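Local coordinates for uncharacterized protein (Trypanosoma cruzi, PDB 6NEY) that probably recognises acetylated lysine through its bromodomain, as bromodomains in chromatin-associated proteins do, although its own function is uncharacterised, at residues S32-V35 against L36-Y39. Numbering follows the deposited sequence.
Sequences SMDV and LVVY
The sulfur of Met33 meets the Tyr39 ring at its edge: SD lies 3.8 Å from Tyr39 CE2 and 78° off the ring normal, the geometry of an edge-on Met-aromatic contact. One face of the same ring carries Val38 CG1, offset toward the rim. Met33 gets there with CG tucked between its backbone N and carbonyl carbon (chi1 82°) and a bend at chi3 (92°), and the two side chains run at about a right angle to each other; Met33 CB is 4.2 Å from Val38 CG2. Asp34 O accepts two N-H groups, from Val38 N at 3.0 Å and from Val37 N at 2.9 Å, the latter approaching from above the carbonyl plane. Tyr39 N adds a 2.8 Å bond to Val35 O. Asp34 OD1 stays 3.7 Å from Val37 N, long for a capping bond, and accepts instead from a water at 3.1 Å that is weakly bonded to Leu36 N, while Asp34 OD2 comes to 3.1 Å from Val37 CG2, a tight approach. Leu36 packs on Glu43 and Thr47 of helix 43-49. With Asp34 at the N-cap position and Tyr39 leaving helical conformation, this is a one-turn helix, 35-38, in the ZA loop, the long surface connection between helices 12-21 and 56-64 of the bromodomain bundle.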
ATOM      1  N   SER A  32      -4.626   4.996   6.615  1.00 21.56           N
ATOM      2  CA  SER A  32      -3.412   5.388   7.376  1.00 26.00           C
ATOM      3  C   SER A  32      -3.680   5.233   8.872  1.00 31.22           C
ATOM      4  O   SER A  32      -2.703   5.098   9.609  1.00 30.73           O
ATOM      5  CB  SER A  32      -2.945   6.754   7.027  1.00 26.69           C
ATOM      6  OG  SER A  32      -4.034   7.671   6.955  1.00 26.25           O
ATOM      7  N   MET A  33      -4.956   5.235   9.276  1.00 34.19           N
ATOM      8  CA  MET A  33      -5.352   5.043  10.693  1.00 36.85           C
ATOM      9  C   MET A  33      -4.981   3.619  11.112  1.00 36.66           C
ATOM     10  O   MET A  33      -4.982   2.697  10.255  1.00 36.19           O
ATOM     11  CB  MET A  33      -6.846   5.317  10.937  1.00 38.54           C
ATOM     12  CG  MET A  33      -7.792   4.173  10.609  1.00 39.69           C
ATOM     13  SD  MET A  33      -9.511   4.538  11.169  1.00 44.08           S
ATOM     14  CE  MET A  33     -10.205   5.303   9.703  1.00 42.60           C
ATOM     15  N   ASP A  34      -4.645   3.456  12.390  1.00 37.21           N
ATOM     16  CA  ASP A  34      -4.414   2.133  13.023  1.00 36.85           C
ATOM     17  C   ASP A  34      -5.767   1.669  13.586  1.00 36.61           C
ATOM     18  O   ASP A  34      -6.149   2.157  14.683  1.00 39.79           O
ATOM     19  CB  ASP A  34      -3.310   2.255  14.069  1.00 41.33           C
ATOM     20  CG  ASP A  34      -2.898   0.945  14.714  1.00 44.46           C
ATOM     21  OD1 ASP A  34      -3.662  -0.041  14.595  1.00 47.39           O
ATOM     22  OD2 ASP A  34      -1.812   0.928  15.332  1.00 47.41           O
ATOM     23  N   VAL A  35      -6.483   0.818  12.847  1.00 35.58           N
ATOM     24  CA  VAL A  35      -7.950   0.590  13.050  1.00 38.78           C
ATOM     25  C   VAL A  35      -8.164   0.221  14.520  1.00 39.41           C
ATOM     26  O   VAL A  35      -8.970   0.881  15.202  1.00 42.31           O
ATOM     27  CB  VAL A  35      -8.496  -0.495  12.095  1.00 39.09           C
ATOM     28  CG1 VAL A  35      -9.909  -0.954  12.450  1.00 38.82           C
ATOM     29  CG2 VAL A  35      -8.435  -0.030  10.639  1.00 42.77           C
ATOM     30  N   LEU A  36      -7.399  -0.756  15.008  1.00 44.16           N
ATOM     31  CA  LEU A  36      -7.610  -1.368  16.347  1.00 43.65           C
ATOM     32  C   LEU A  36      -6.950  -0.517  17.442  1.00 47.33           C
ATOM     33  O   LEU A  36      -7.030  -0.941  18.604  1.00 52.02           O
ATOM     34  CB  LEU A  36      -7.090  -2.811  16.329  1.00 42.10           C
ATOM     35  CG  LEU A  36      -7.937  -3.806  15.534  1.00 43.88           C
ATOM     36  CD1 LEU A  36      -7.505  -5.243  15.798  1.00 45.19           C
ATOM     37  CD2 LEU A  36      -9.419  -3.652  15.843  1.00 43.65           C
ATOM     38  N   VAL A  37      -6.355   0.638  17.100  1.00 46.60           N
ATOM     39  CA  VAL A  37      -5.996   1.728  18.064  1.00 45.69           C
ATOM     40  C   VAL A  37      -7.171   2.711  18.183  1.00 43.81           C
ATOM     41  O   VAL A  37      -7.534   3.053  19.325  1.00 44.98           O
ATOM     42  CB  VAL A  37      -4.695   2.457  17.673  1.00 49.01           C
ATOM     43  CG1 VAL A  37      -4.503   3.740  18.475  1.00 53.01           C
ATOM     44  CG2 VAL A  37      -3.475   1.557  17.813  1.00 50.77           C
ATOM     45  N   VAL A  38      -7.751   3.155  17.060  1.00 44.16           N
ATOM     46  CA  VAL A  38      -8.885   4.131  17.045  1.00 39.61           C
ATOM     47  C   VAL A  38     -10.129   3.438  17.624  1.00 40.19           C
ATOM     48  O   VAL A  38     -10.861   4.087  18.398  1.00 41.78           O
ATOM     49  CB  VAL A  38      -9.155   4.687  15.633  1.00 44.21           C
ATOM     50  CG1 VAL A  38     -10.221   5.776  15.650  1.00 45.75           C
ATOM     51  CG2 VAL A  38      -7.883   5.206  14.972  1.00 42.67           C
ATOM     52  N   TYR A  39     -10.338   2.167  17.269  1.00 42.01           N
ATOM     53  CA  TYR A  39     -11.522   1.339  17.625  1.00 41.34           C
ATOM     54  C   TYR A  39     -11.042   0.026  18.250  1.00 37.83           C
ATOM     55  O   TYR A  39     -11.105  -1.025  17.615  1.00 32.35           O
ATOM     56  CB  TYR A  39     -12.388   1.117  16.382  1.00 42.48           C
ATOM     57  CG  TYR A  39     -12.677   2.383  15.616  1.00 48.17           C
ATOM     58  CD1 TYR A  39     -13.572   3.323  16.108  1.00 51.26           C
ATOM     59  CD2 TYR A  39     -12.036   2.661  14.420  1.00 48.85           C
ATOM     60  CE1 TYR A  39     -13.829   4.502  15.427  1.00 52.03           C
ATOM     61  CE2 TYR A  39     -12.285   3.834  13.723  1.00 50.27           C
ATOM     62  CZ  TYR A  39     -13.182   4.757  14.232  1.00 52.77           C
ATOM     63  OH  TYR A  39     -13.433   5.916  13.560  1.00 55.14           O
TER
HETATM   64  O   HOH W   1      -5.067  -2.447  13.338  1.00 39.96           O